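Local coordinates for protein 4-alpha-glucanotransferase (Streptococcus agalactiae, PDB 6M6T) that is an amylomaltase, a member of a carbohydrate-active enzyme family with a TIM-barrel fold, with glycan ligands bound in its pockets, at residues D478-E481 with N482-A485; R354-A357 with G358-F361; N384-E387 with N388-A391. All blocks are in the same frame, centred on the assembly; numbering follows the deposited sequence.

How the contacts relate
All three contacts are local turns or helix ends on a single TIM-barrel chain, and they follow one another in the order contact 2, contact 3, contact 1. Contacts 2 and 3, whose centres are about 14 Å apart, are joined directly: ND2 of Asn388 lies 3.1 Å from O of Gly360, a probable hydrogen bond between the end of helix 350-359 and the loop that enters strand 389-392. Contact 1, at the start of helix 481-493, is separate, about 28 Å from contact 3 and 39 Å from contact 2 between centres. The bound alpha-D-glucopyranose lies about 10 Å from the side chain of Tyr385 and about 12 Å from that of Leu356.

Contact 1 of 3, residues D478-E481 with N482-A485; sequences DLTE and NRKA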
ATOM      1  N   ASP A 478       2.000  -0.539 -24.198  1.00 57.02           N
ATOM      2  CA  ASP A 478       1.255   0.700 -24.036  1.00 55.17           C
ATOM      3  C   ASP A 478       2.113   1.868 -23.591  1.00 57.94           C
ATOM      4  O   ASP A 478       1.623   3.006 -23.603  1.00 54.72           O
ATOM      5  CB  ASP A 478       0.131   0.521 -23.023  1.00 60.48           C
ATOM      6  CG  ASP A 478      -1.106  -0.076 -23.636  1.00 72.16           C
ATOM      7  OD1 ASP A 478      -1.065  -1.283 -23.963  1.00 73.80           O
ATOM      8  OD2 ASP A 478      -2.113   0.656 -23.786  1.00 77.44           O
ATOM      9  N   LEU A 479       3.359   1.620 -23.180  1.00 56.63           N
ATOM     10  CA  LEU A 479       4.262   2.709 -22.797  1.00 56.43           C
ATOM     11  C   LEU A 479       5.029   3.218 -24.025  1.00 53.13           C
ATOM     12  O   LEU A 479       6.260   3.253 -24.077  1.00 47.31           O
ATOM     13  CB  LEU A 479       5.199   2.267 -21.678  1.00 48.52           C
ATOM     14  CG  LEU A 479       5.709   3.436 -20.820  1.00 53.49           C
ATOM     15  CD1 LEU A 479       4.676   4.568 -20.724  1.00 53.67           C
ATOM     16  CD2 LEU A 479       6.147   2.999 -19.418  1.00 52.37           C
ATOM     17  N   THR A 480       4.244   3.632 -25.019  1.00 50.58           N
ATOM     18  CA  THR A 480       4.766   4.237 -26.233  1.00 50.63           C
ATOM     19  C   THR A 480       5.624   5.465 -25.919  1.00 49.16           C
ATOM     20  O   THR A 480       5.390   6.185 -24.947  1.00 46.83           O
ATOM     21  CB  THR A 480       3.594   4.617 -27.143  1.00 53.37           C
ATOM     22  OG1 THR A 480       2.925   5.778 -26.622  1.00 49.92           O
ATOM     23  CG2 THR A 480       2.587   3.470 -27.221  1.00 46.52           C
ATOM     24  N   GLU A 481       6.639   5.696 -26.753  1.00 52.39           N
ATOM     25  CA  GLU A 481       7.487   6.887 -26.668  1.00 61.33           C
ATOM     26  C   GLU A 481       6.673   8.181 -26.628  1.00 53.25           C
ATOM     27  O   GLU A 481       7.145   9.227 -26.175  1.00 43.37           O
ATOM     28  CB  GLU A 481       8.469   6.921 -27.856  1.00 66.45           C
ATOM     29  CG  GLU A 481       9.944   7.103 -27.451  1.00 72.78           C
ATOM     30  CD  GLU A 481      10.445   6.021 -26.471  1.00 79.53           C
ATOM     31  OE1 GLU A 481      10.031   4.843 -26.596  1.00 79.79           O
ATOM     32  OE2 GLU A 481      11.299   6.337 -25.607  1.00 82.42           O
ATOM     33  N   ASN A 482       5.469   8.124 -27.189  1.00 54.66           N
ATOM     34  CA  ASN A 482       4.573   9.280 -27.178  1.00 51.16           C
ATOM     35  C   ASN A 482       4.038   9.562 -25.770  1.00 54.67           C
ATOM     36  O   ASN A 482       4.051  10.717 -25.320  1.00 52.49           O
ATOM     37  CB  ASN A 482       3.439   9.036 -28.191  1.00 58.17           C
ATOM     38  CG  ASN A 482       2.248   9.948 -28.013  1.00 65.13           C
ATOM     39  OD1 ASN A 482       1.366   9.692 -27.179  1.00 63.43           O
ATOM     40  ND2 ASN A 482       2.191  11.005 -28.833  1.00 62.20           N
ATOM     41  N   ARG A 483       3.586   8.523 -25.047  1.00 53.62           N
ATOM     42  CA  ARG A 483       3.169   8.723 -23.655  1.00 49.89           C
ATOM     43  C   ARG A 483       4.315   9.298 -22.827  1.00 51.29           C
ATOM     44  O   ARG A 483       4.128  10.247 -22.046  1.00 51.61           O
ATOM     45  CB  ARG A 483       2.677   7.415 -23.021  1.00 43.93           C
ATOM     46  CG  ARG A 483       1.564   6.693 -23.749  1.00 47.85           C
ATOM     47  CD  ARG A 483       0.387   7.602 -24.048  1.00 48.58           C
ATOM     48  NE  ARG A 483      -0.789   6.828 -24.435  1.00 50.56           N
ATOM     49  CZ  ARG A 483      -1.702   7.245 -25.308  1.00 56.49           C
ATOM     50  NH1 ARG A 483      -1.562   8.440 -25.879  1.00 64.08           N
ATOM     51  NH2 ARG A 483      -2.754   6.480 -25.603  1.00 42.61           N
ATOM     52  N   LYS A 484       5.514   8.729 -22.994  1.00 48.31           N
ATOM     53  CA  LYS A 484       6.672   9.195 -22.239  1.00 45.34           C
ATOM     54  C   LYS A 484       6.990  10.643 -22.573  1.00 46.91           C
ATOM     55  O   LYS A 484       7.332  11.432 -21.686  1.00 47.06           O
ATOM     56  CB  LYS A 484       7.884   8.297 -22.512  1.00 44.74           C
ATOM     57  CG  LYS A 484       7.739   6.889 -21.942  1.00 55.71           C
ATOM     58  CD  LYS A 484       8.455   5.808 -22.767  1.00 59.08           C
ATOM     59  CE  LYS A 484       9.848   5.537 -22.237  1.00 55.60           C
ATOM     60  NZ  LYS A 484      10.752   6.596 -22.733  1.00 69.51           N
ATOM     61  N   ALA A 485       6.883  11.009 -23.855  1.00 53.01           N
ATOM     62  CA  ALA A 485       7.168  12.380 -24.266  1.00 52.34           C
ATOM     63  C   ALA A 485       6.152  13.349 -23.677  1.00 47.34           C
ATOM     64  O   ALA A 485       6.503  14.462 -23.271  1.00 39.80           O
ATOM     65  CB  ALA A 485       7.178  12.469 -25.790  1.00 51.39           C
TER
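Asp478 meets Arg483 through its backbone, O lying 3.7 Å from Arg483 CG, just ahead of the N-cap that opens helix 481-493; its carboxylate pairs instead with Arg475. Leu479 is the centre of an inverse gamma turn, closed by a weak bond from Thr480 N to Asp478 O. Its side chain crosses that of Lys484 at about a right angle, with CD1 4.0 Å from Lys484 CG, so a branched apolar residue packs on the lysine methylenes. Thr480 is the N-cap. A chi1 of 74° turns OG1 toward the helix, where it accepts from Arg483 N at 3.2 Å with an N-H...O angle of 165°. This satisfies an amide in the first turn that has no helical carbonyl before it, a job suited to a short hydroxyl side chain. Thr480 O takes Lys484 N, starting the regular helical bonding. Glu481 continues it by accepting from Ala485 N, and its negative charge at the N-terminal end would probably interact favourably with the helix dipole. Its chain bends back over the first turn: Lys484 NZ, which also pairs with Glu38 of helix 27-38, forms a salt bridge with Glu481 OE2 at 2.9 Å, from 53° above the carboxylate plane.

Contact 2 of 3, residues R354-A357 with G358-F361; sequences RLLA and GTGF
Gly358 N bonds to Arg354 O, Thr359 N to Leu355 O and Gly360 N to Leu356 O, the last i to i+4 bonds of helix 350-359, before Gly360 leaves helical geometry with a phi of 70°. Positive phi favours glycine, which has no CB to oppose it, and the chain can then turn toward strand 363-366. With strand 340-342 before it, this helix belongs to a beta-alpha unit of the TIM barrel.

Thr359 organises the helix end with an ST turn, its OG1 working in two directions. It donates to Leu356 O at 2.9 Å, in the carbonyl plane and on a lone pair, and it accepts from Phe361 N at 3.2 Å. Leu356 O is therefore gripped by both this hydroxyl and Gly360 N, whose approach is more nearly in line with the carbonyl bond. Threonine suits the place because one hydroxyl can tie the last turn of the helix to the chain that leaves it.

Leu356 brings its CD1 back to 3.7 Å from Thr359 OG1 and 4.4 Å from Phe361 CB; the leucine side chain also touches Phe298, Asn344 and Ala342, as befits an apolar residue. Leu355, its CB directed away from 358-361, packs on Phe301, Pro325 and Phe328. The side chain of Phe361 also touches Phe328 and Ile340, and Thr359 CB lies 3.3 Å above one face of its ring, offset toward the rim.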
ATOM      1  N   ARG A 354      -6.228  20.578  12.932  1.00 44.33           N
ATOM      2  CA  ARG A 354      -5.208  20.884  13.932  1.00 48.68           C
ATOM      3  C   ARG A 354      -4.093  19.841  13.922  1.00 41.88           C
ATOM      4  O   ARG A 354      -2.915  20.195  14.053  1.00 38.72           O
ATOM      5  CB  ARG A 354      -5.837  20.994  15.329  1.00 53.87           C
ATOM      6  CG  ARG A 354      -6.925  22.037  15.452  1.00 50.78           C
ATOM      7  CD  ARG A 354      -6.617  23.079  16.496  1.00 64.33           C
ATOM      8  NE  ARG A 354      -6.616  22.504  17.835  1.00 70.99           N
ATOM      9  CZ  ARG A 354      -6.287  23.173  18.936  1.00 73.55           C
ATOM     10  NH1 ARG A 354      -5.935  24.456  18.852  1.00 68.27           N
ATOM     11  NH2 ARG A 354      -6.320  22.560  20.120  1.00 72.06           N
ATOM     12  N   LEU A 355      -4.452  18.551  13.805  1.00 42.91           N
ATOM     13  CA  LEU A 355      -3.450  17.492  13.652  1.00 40.58           C
ATOM     14  C   LEU A 355      -2.470  17.826  12.546  1.00 37.42           C
ATOM     15  O   LEU A 355      -1.246  17.831  12.757  1.00 36.46           O
ATOM     16  CB  LEU A 355      -4.116  16.152  13.344  1.00 42.04           C
ATOM     17  CG  LEU A 355      -3.903  15.028  14.349  1.00 44.69           C
ATOM     18  CD1 LEU A 355      -4.365  13.700  13.753  1.00 45.16           C
ATOM     19  CD2 LEU A 355      -2.456  14.969  14.772  1.00 45.59           C
ATOM     20  N   LEU A 356      -3.002  18.115  11.351  1.00 38.78           N
ATOM     21  CA  LEU A 356      -2.135  18.445  10.222  1.00 41.85           C
ATOM     22  C   LEU A 356      -1.253  19.648  10.543  1.00 41.73           C
ATOM     23  O   LEU A 356      -0.027  19.530  10.568  1.00 45.23           O
ATOM     24  CB  LEU A 356      -2.944  18.673   8.942  1.00 38.35           C
ATOM     25  CG  LEU A 356      -2.170  18.204   7.691  1.00 43.03           C
ATOM     26  CD1 LEU A 356      -1.430  16.921   7.965  1.00 38.88           C
ATOM     27  CD2 LEU A 356      -3.057  18.004   6.469  1.00 44.84           C
ATOM     28  N   ALA A 357      -1.860  20.805  10.842  1.00 45.61           N
ATOM     29  CA  ALA A 357      -1.064  22.001  11.122  1.00 48.03           C
ATOM     30  C   ALA A 357       0.052  21.726  12.138  1.00 53.42           C
ATOM     31  O   ALA A 357       1.195  22.182  11.967  1.00 50.54           O
ATOM     32  CB  ALA A 357      -1.975  23.121  11.612  1.00 46.29           C
ATOM     33  N   GLY A 358      -0.253  20.956  13.187  1.00 46.40           N
ATOM     34  CA  GLY A 358       0.767  20.608  14.157  1.00 46.48           C
ATOM     35  C   GLY A 358       1.892  19.761  13.590  1.00 44.77           C
ATOM     36  O   GLY A 358       3.026  19.838  14.069  1.00 46.29           O
ATOM     37  N   THR A 359       1.606  18.919  12.589  1.00 41.47           N
ATOM     38  CA  THR A 359       2.732  18.168  12.022  1.00 45.09           C
ATOM     39  C   THR A 359       3.492  18.944  10.946  1.00 47.45           C
ATOM     40  O   THR A 359       4.706  18.760  10.802  1.00 48.03           O
ATOM     41  CB  THR A 359       2.281  16.830  11.431  1.00 41.41           C
ATOM     42  OG1 THR A 359       1.395  17.049  10.324  1.00 40.86           O
ATOM     43  CG2 THR A 359       1.589  15.995  12.466  1.00 39.61           C
ATOM     44  N   GLY A 360       2.820  19.811  10.188  1.00 46.16           N
ATOM     45  CA  GLY A 360       3.456  20.398   9.030  1.00 40.05           C
ATOM     46  C   GLY A 360       3.709  19.443   7.878  1.00 50.09           C
ATOM     47  O   GLY A 360       4.319  19.852   6.883  1.00 50.35           O
ATOM     48  N   PHE A 361       3.266  18.184   7.981  1.00 43.19           N
ATOM     49  CA  PHE A 361       3.323  17.277   6.848  1.00 40.75           C
ATOM     50  C   PHE A 361       2.454  17.808   5.716  1.00 40.38           C
ATOM     51  O   PHE A 361       1.429  18.445   5.961  1.00 46.50           O
ATOM     52  CB  PHE A 361       2.799  15.883   7.197  1.00 51.00           C
ATOM     53  CG  PHE A 361       3.512  15.198   8.326  1.00 50.09           C
ATOM     54  CD1 PHE A 361       4.890  15.318   8.484  1.00 44.78           C
ATOM     55  CD2 PHE A 361       2.793  14.385   9.205  1.00 42.48           C
ATOM     56  CE1 PHE A 361       5.540  14.665   9.517  1.00 39.32           C
ATOM     57  CE2 PHE A 361       3.424  13.745  10.242  1.00 41.46           C
ATOM     58  CZ  PHE A 361       4.807  13.886  10.400  1.00 42.02           C
TER

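Contact 3 of 3, residues N384-E387 with N388-A391; sequences NYTE and NTIA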
ATOM      1  N   ASN A 384      -7.571  26.299  -5.021  1.00 47.11           N
ATOM      2  CA  ASN A 384      -7.523  26.377  -3.569  1.00 45.30           C
ATOM      3  C   ASN A 384      -6.351  25.601  -2.992  1.00 53.64           C
ATOM      4  O   ASN A 384      -6.234  25.484  -1.758  1.00 48.31           O
ATOM      5  CB  ASN A 384      -8.830  25.863  -2.959  1.00 45.29           C
ATOM      6  CG  ASN A 384      -9.974  26.810  -3.187  1.00 50.24           C
ATOM      7  OD1 ASN A 384     -11.094  26.396  -3.503  1.00 52.12           O
ATOM      8  ND2 ASN A 384      -9.699  28.101  -3.044  1.00 49.94           N
ATOM      9  N   TYR A 385      -5.487  25.062  -3.850  1.00 46.61           N
ATOM     10  CA  TYR A 385      -4.342  24.308  -3.377  1.00 45.53           C
ATOM     11  C   TYR A 385      -3.267  25.269  -2.893  1.00 51.29           C
ATOM     12  O   TYR A 385      -3.168  26.406  -3.365  1.00 51.00           O
ATOM     13  CB  TYR A 385      -3.792  23.418  -4.487  1.00 44.78           C
ATOM     14  CG  TYR A 385      -4.777  22.426  -5.053  1.00 41.98           C
ATOM     15  CD1 TYR A 385      -6.025  22.231  -4.472  1.00 44.76           C
ATOM     16  CD2 TYR A 385      -4.446  21.672  -6.170  1.00 42.66           C
ATOM     17  CE1 TYR A 385      -6.927  21.313  -4.996  1.00 51.44           C
ATOM     18  CE2 TYR A 385      -5.335  20.756  -6.713  1.00 47.81           C
ATOM     19  CZ  TYR A 385      -6.576  20.566  -6.116  1.00 53.39           C
ATOM     20  OH  TYR A 385      -7.460  19.637  -6.645  1.00 50.88           O
ATOM     21  N   THR A 386      -2.478  24.816  -1.924  1.00 50.67           N
ATOM     22  CA  THR A 386      -1.293  25.541  -1.495  1.00 42.84           C
ATOM     23  C   THR A 386      -0.069  24.659  -1.739  1.00 48.47           C
ATOM     24  O   THR A 386      -0.179  23.516  -2.186  1.00 50.39           O
ATOM     25  CB  THR A 386      -1.407  25.969  -0.034  1.00 40.80           C
ATOM     26  OG1 THR A 386      -0.905  24.924   0.798  1.00 55.61           O
ATOM     27  CG2 THR A 386      -2.862  26.234   0.319  1.00 39.90           C
ATOM     28  N   GLU A 387       1.113  25.211  -1.471  1.00 48.29           N
ATOM     29  CA  GLU A 387       2.342  24.516  -1.830  1.00 43.47           C
ATOM     30  C   GLU A 387       2.511  23.245  -1.014  1.00 45.63           C
ATOM     31  O   GLU A 387       2.883  22.199  -1.557  1.00 46.54           O
ATOM     32  CB  GLU A 387       3.537  25.459  -1.650  1.00 50.34           C
ATOM     33  CG  GLU A 387       4.915  24.795  -1.633  1.00 53.73           C
ATOM     34  CD  GLU A 387       5.354  24.418  -0.222  1.00 60.14           C
ATOM     35  OE1 GLU A 387       5.584  23.214   0.035  1.00 58.88           O
ATOM     36  OE2 GLU A 387       5.459  25.324   0.636  1.00 67.19           O
ATOM     37  N   ASN A 388       2.217  23.297   0.285  1.00 49.40           N
ATOM     38  CA  ASN A 388       2.430  22.147   1.169  1.00 47.92           C
ATOM     39  C   ASN A 388       1.290  21.129   1.041  1.00 47.24           C
ATOM     40  O   ASN A 388       0.571  20.830   1.994  1.00 46.95           O
ATOM     41  CB  ASN A 388       2.587  22.620   2.604  1.00 41.03           C
ATOM     42  CG  ASN A 388       3.198  21.577   3.488  1.00 44.91           C
ATOM     43  OD1 ASN A 388       4.032  20.786   3.042  1.00 44.31           O
ATOM     44  ND2 ASN A 388       2.795  21.565   4.765  1.00 38.80           N
ATOM     45  N   THR A 389       1.130  20.608  -0.178  1.00 43.77           N
ATOM     46  CA  THR A 389       0.195  19.533  -0.483  1.00 40.75           C
ATOM     47  C   THR A 389       0.769  18.680  -1.613  1.00 43.81           C
ATOM     48  O   THR A 389       1.620  19.127  -2.396  1.00 42.16           O
ATOM     49  CB  THR A 389      -1.203  20.051  -0.895  1.00 46.97           C
ATOM     50  OG1 THR A 389      -1.119  20.763  -2.138  1.00 49.47           O
ATOM     51  CG2 THR A 389      -1.846  20.950   0.167  1.00 46.83           C
ATOM     52  N   ILE A 390       0.274  17.445  -1.701  1.00 41.28           N
ATOM     53  CA  ILE A 390       0.606  16.504  -2.771  1.00 34.39           C
ATOM     54  C   ILE A 390      -0.650  16.315  -3.601  1.00 36.43           C
ATOM     55  O   ILE A 390      -1.640  15.781  -3.100  1.00 43.48           O
ATOM     56  CB  ILE A 390       1.064  15.151  -2.223  1.00 34.04           C
ATOM     57  CG1 ILE A 390       2.145  15.302  -1.153  1.00 38.23           C
ATOM     58  CG2 ILE A 390       1.474  14.238  -3.367  1.00 44.95           C
ATOM     59  CD1 ILE A 390       3.218  16.315  -1.481  1.00 41.83           C
ATOM     60  N   ALA A 391      -0.642  16.713  -4.859  1.00 33.70           N
ATOM     61  CA  ALA A 391      -1.874  16.685  -5.636  1.00 33.64           C
ATOM     62  C   ALA A 391      -1.920  15.477  -6.559  1.00 37.11           C
ATOM     63  O   ALA A 391      -0.932  15.150  -7.216  1.00 39.08           O
ATOM     64  CB  ALA A 391      -2.049  17.967  -6.445  1.00 33.50           C
TER
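Tyr385 presents its ring obliquely to Ala391, CE2 lying 4.3 Å from Ala391 CB; the tyrosine side chain also touches Lys365 and Met367, and its OH is hydrogen-bonded to O of Asp380. The small methyl of alanine fits close to the bulky ring. The carboxylate of Glu387 comes back alongside its own neighbour, with OE1 3.5 Å from Asn388 CA, because the glutamate chain bends at chi2; OE2 forms at most a weak, long ion pair with Lys3. The amide of Asn388 points to another part of the chain, where ND2 meets the backbone of Gly360.

Between these groups the backbone makes a tight bend. Asn388 is the centre of an inverse gamma turn, closed by Thr389 N donating to Glu387 O at 2.7 Å. The donor N lies well above the carbonyl plane, 41° out of it. A second bond spans the same bend one residue further back: Thr389 OG1 donates to Thr386 O at 2.9 Å, tilted 22° from that carbonyl plane. A chi1 of 66° brings the hydroxyl round to face back across the bend. Threonine suits this place because its hydroxyl satisfies a loop carbonyl and is also hydrogen-bonded to Ser441 OG.

Beyond the bend, Ile390 bonds by its backbone to Gly363 and Ala391 to Thr443 and Ile445, so the turn delivers the chain into strand 389-392 between its two parallel neighbours, as expected of a TIM-barrel strand; soon afterwards the chain reaches the glycan-pocket residues His396 and Asp397.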